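Local structure of glycerol-3-phosphate dehydrogenase [NAD(P)+] (Coxiella burnetii, 3K96) at residues W131-L143 and E306-A318. The protein probably catalyses the NAD(P)H-dependent reduction of dihydroxyacetone phosphate to sn-glycerol 3-phosphate, the precursor for phospholipid synthesis. Numbering follows the deposited sequence.
Sequences WGTKGLAKGSRLL and EGLYNTDQVHALA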
# COMPACT_ATOMS: atom_id res chain seq x y z
N TRP A 131 23.37 -0.75 -9.38
CA TRP A 131 22.85 -2.02 -8.89
C TRP A 131 21.32 -2.00 -8.72
O TRP A 131 20.70 -0.94 -8.51
CB TRP A 131 23.50 -2.46 -7.57
CG TRP A 131 23.26 -1.50 -6.45
CD1 TRP A 131 22.21 -1.49 -5.57
CD2 TRP A 131 24.07 -0.38 -6.11
NE1 TRP A 131 22.33 -0.43 -4.70
CE2 TRP A 131 23.46 0.27 -5.02
CE3 TRP A 131 25.26 0.14 -6.63
CZ2 TRP A 131 24.00 1.40 -4.44
CZ3 TRP A 131 25.80 1.27 -6.05
CH2 TRP A 131 25.17 1.90 -4.96
N GLY A 132 20.75 -3.19 -8.87
CA GLY A 132 19.33 -3.44 -8.67
C GLY A 132 19.13 -4.28 -7.42
O GLY A 132 17.98 -4.55 -7.02
N THR A 133 20.25 -4.72 -6.82
CA THR A 133 20.23 -5.48 -5.56
C THR A 133 19.55 -4.67 -4.46
O THR A 133 19.72 -3.46 -4.40
CB THR A 133 21.67 -5.78 -5.10
OG1 THR A 133 22.37 -6.49 -6.13
CG2 THR A 133 21.70 -6.57 -3.78
N LYS A 134 18.81 -5.33 -3.59
CA LYS A 134 18.13 -4.69 -2.44
C LYS A 134 18.50 -5.45 -1.17
O LYS A 134 18.45 -6.67 -1.14
CB LYS A 134 16.60 -4.73 -2.62
CG LYS A 134 16.10 -4.06 -3.91
CD LYS A 134 14.59 -4.24 -4.10
CE LYS A 134 14.15 -3.67 -5.43
NZ LYS A 134 12.73 -3.90 -5.74
N GLY A 135 18.90 -4.73 -0.15
CA GLY A 135 19.31 -5.33 1.09
C GLY A 135 20.72 -4.91 1.48
O GLY A 135 21.53 -4.52 0.64
N LEU A 136 21.03 -5.02 2.76
CA LEU A 136 22.36 -4.69 3.23
C LEU A 136 23.32 -5.83 2.89
O LEU A 136 22.92 -6.98 2.79
CB LEU A 136 22.33 -4.47 4.74
CG LEU A 136 21.48 -3.30 5.21
CD1 LEU A 136 21.44 -3.27 6.76
CD2 LEU A 136 22.05 -1.98 4.63
N ALA A 137 24.59 -5.51 2.71
CA ALA A 137 25.59 -6.53 2.42
C ALA A 137 26.19 -7.05 3.72
O ALA A 137 25.91 -6.54 4.80
CB ALA A 137 26.72 -5.97 1.50
N LYS A 138 27.02 -8.07 3.59
CA LYS A 138 27.74 -8.68 4.71
C LYS A 138 28.29 -7.61 5.65
O LYS A 138 28.95 -6.67 5.20
CB LYS A 138 28.87 -9.54 4.15
CG LYS A 138 29.71 -10.30 5.19
CD LYS A 138 30.75 -11.21 4.48
CE LYS A 138 31.62 -11.98 5.48
NZ LYS A 138 30.79 -12.78 6.43
N GLY A 139 28.01 -7.75 6.94
CA GLY A 139 28.46 -6.77 7.93
C GLY A 139 27.47 -5.62 8.11
O GLY A 139 27.81 -4.57 8.69
N SER A 140 26.24 -5.81 7.64
CA SER A 140 25.24 -4.77 7.71
C SER A 140 25.70 -3.52 6.97
O SER A 140 25.49 -2.41 7.45
CB SER A 140 24.91 -4.44 9.16
OG SER A 140 24.45 -5.59 9.82
N ARG A 141 26.31 -3.70 5.80
CA ARG A 141 26.82 -2.56 5.04
C ARG A 141 25.88 -2.10 3.94
O ARG A 141 25.30 -2.90 3.22
CB ARG A 141 28.19 -2.92 4.43
CG ARG A 141 29.23 -3.29 5.48
CD ARG A 141 30.53 -3.79 4.85
NE ARG A 141 31.27 -2.75 4.12
CZ ARG A 141 32.33 -3.00 3.36
NH1 ARG A 141 32.80 -4.24 3.23
NH2 ARG A 141 32.96 -2.00 2.75
N LEU A 142 25.72 -0.78 3.82
CA LEU A 142 24.94 -0.21 2.75
C LEU A 142 25.69 -0.54 1.47
O LEU A 142 26.92 -0.56 1.46
CB LEU A 142 24.73 1.30 2.92
CG LEU A 142 23.56 1.68 3.85
CD1 LEU A 142 23.98 1.49 5.30
CD2 LEU A 142 23.12 3.09 3.62
N LEU A 143 24.96 -0.82 0.41
CA LEU A 143 25.57 -1.23 -0.83
C LEU A 143 26.47 -0.18 -1.41
O LEU A 143 27.53 -0.53 -1.93
CB LEU A 143 24.51 -1.69 -1.82
CG LEU A 143 23.63 -2.86 -1.33
CD1 LEU A 143 22.45 -3.10 -2.24
CD2 LEU A 143 24.43 -4.13 -1.14
N GLU A 306 15.83 -13.89 0.15
CA GLU A 306 16.67 -12.89 0.80
C GLU A 306 16.15 -12.36 2.09
O GLU A 306 16.91 -11.80 2.86
CB GLU A 306 16.86 -11.71 -0.12
CG GLU A 306 17.96 -11.84 -1.10
CD GLU A 306 17.87 -10.72 -2.11
OE1 GLU A 306 16.86 -10.72 -2.84
OE2 GLU A 306 18.78 -9.85 -2.16
N GLY A 307 14.86 -12.53 2.36
CA GLY A 307 14.25 -11.95 3.54
C GLY A 307 14.87 -12.29 4.87
O GLY A 307 14.94 -11.43 5.76
N LEU A 308 15.28 -13.53 5.06
CA LEU A 308 15.90 -13.93 6.34
C LEU A 308 17.24 -13.19 6.50
O LEU A 308 17.53 -12.62 7.54
CB LEU A 308 16.09 -15.44 6.47
CG LEU A 308 14.85 -16.32 6.53
CD1 LEU A 308 14.19 -16.36 5.18
CD2 LEU A 308 15.24 -17.72 6.95
N TYR A 309 18.05 -13.22 5.45
CA TYR A 309 19.32 -12.50 5.45
C TYR A 309 19.07 -11.02 5.67
O TYR A 309 19.74 -10.41 6.51
CB TYR A 309 20.04 -12.73 4.12
CG TYR A 309 21.43 -12.20 4.06
CD1 TYR A 309 22.49 -12.89 4.65
CD2 TYR A 309 21.72 -11.05 3.34
CE1 TYR A 309 23.81 -12.41 4.55
CE2 TYR A 309 23.01 -10.56 3.24
CZ TYR A 309 24.05 -11.23 3.85
OH TYR A 309 25.33 -10.74 3.73
N ASN A 310 18.12 -10.42 4.95
CA ASN A 310 17.80 -9.01 5.15
C ASN A 310 17.45 -8.75 6.63
O ASN A 310 17.87 -7.75 7.18
CB ASN A 310 16.58 -8.53 4.36
CG ASN A 310 16.76 -8.53 2.84
OD1 ASN A 310 15.75 -8.46 2.12
ND2 ASN A 310 17.99 -8.59 2.34
N THR A 311 16.63 -9.61 7.23
CA THR A 311 16.18 -9.43 8.60
C THR A 311 17.39 -9.41 9.53
O THR A 311 17.54 -8.52 10.38
CB THR A 311 15.22 -10.56 9.07
OG1 THR A 311 14.07 -10.61 8.23
CG2 THR A 311 14.74 -10.34 10.50
N ASP A 312 18.28 -10.37 9.34
CA ASP A 312 19.46 -10.45 10.19
C ASP A 312 20.37 -9.24 10.05
O ASP A 312 20.86 -8.73 11.06
CB ASP A 312 20.24 -11.74 9.88
CG ASP A 312 19.46 -12.98 10.28
OD1 ASP A 312 18.48 -12.83 11.07
OD2 ASP A 312 19.83 -14.09 9.81
N GLN A 313 20.56 -8.75 8.82
CA GLN A 313 21.47 -7.61 8.62
C GLN A 313 20.89 -6.31 9.17
O GLN A 313 21.58 -5.54 9.83
CB GLN A 313 21.83 -7.43 7.14
CG GLN A 313 22.56 -8.60 6.52
CD GLN A 313 23.89 -8.88 7.19
OE1 GLN A 313 24.67 -7.98 7.47
NE2 GLN A 313 24.15 -10.14 7.43
N VAL A 314 19.60 -6.09 8.93
CA VAL A 314 18.95 -4.89 9.40
C VAL A 314 18.81 -4.91 10.90
O VAL A 314 19.01 -3.89 11.56
CB VAL A 314 17.58 -4.67 8.70
CG1 VAL A 314 16.81 -3.55 9.37
CG2 VAL A 314 17.81 -4.38 7.23
N HIS A 315 18.51 -6.08 11.46
CA HIS A 315 18.39 -6.20 12.93
C HIS A 315 19.72 -5.80 13.57
O HIS A 315 19.74 -5.03 14.52
CB HIS A 315 18.03 -7.62 13.34
CG HIS A 315 17.85 -7.80 14.82
ND1 HIS A 315 18.79 -8.41 15.62
CD2 HIS A 315 16.84 -7.45 15.64
CE1 HIS A 315 18.36 -8.43 16.87
NE2 HIS A 315 17.18 -7.84 16.91
N ALA A 316 20.83 -6.29 13.03
CA ALA A 316 22.14 -5.94 13.57
C ALA A 316 22.39 -4.45 13.45
O ALA A 316 22.91 -3.82 14.36
CB ALA A 316 23.27 -6.75 12.88
N LEU A 317 22.00 -3.86 12.32
CA LEU A 317 22.21 -2.43 12.10
C LEU A 317 21.34 -1.62 13.06
O LEU A 317 21.80 -0.65 13.65
CB LEU A 317 21.89 -2.04 10.66
CG LEU A 317 22.17 -0.59 10.31
CD1 LEU A 317 23.68 -0.37 10.25
CD2 LEU A 317 21.52 -0.22 8.99
N ALA A 318 20.08 -2.02 13.22
CA ALA A 318 19.17 -1.31 14.13
C ALA A 318 19.72 -1.33 15.54
O ALA A 318 19.69 -0.32 16.25
CB ALA A 318 17.79 -1.94 14.09
O HOH W 1 18.26 -8.16 -4.11
O HOH W 2 20.45 -8.06 3.58
O HOH W 3 27.30 -10.03 8.32
O HOH W 4 25.51 -7.81 10.12
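Leu136, Ser140 and Gln313 carry a loop-on-helix contact between the two halves of the enzyme: the loop after strand 128-131 of the N-terminal, Rossmann-type part lies along helix 307-320 of the helical C-terminal part. Gln313 shows how one bent side chain can grip a turn. Folded back at chi2 (-62°), it sets OE1 2.7 Å from Ser140 N, which meets the carbonyl end-on at 169°, although the hydrogen bond is bent at the hydrogen (136°). The turn carries a G1 beta bulge, with Ser140 and Arg141 both facing Ala137. Ser140 OG lies 2.9 Å from Gln313 O, and one water joins OG to OE1. Beside this polar patch, Leu136 CD1 packs against Val314 CG2 and Leu317 CD2, each at 3.8 Å, the two leucines crossing at about a right angle. Further along, waters bridge the segments: one accepts from Asn310 ND2 and donates to Leu136 O, another connects Lys134 N with Glu306 OE2. Both are predicted NADPH ligands; Lys134 and its salt-bridge partner Asp269 are also predicted substrate ligands, so the contact probably borders the active-site cleft. Ser109 N, starting helix 109-119, binds Glu306 OE2; helix 326-336 packs against helix 307-320.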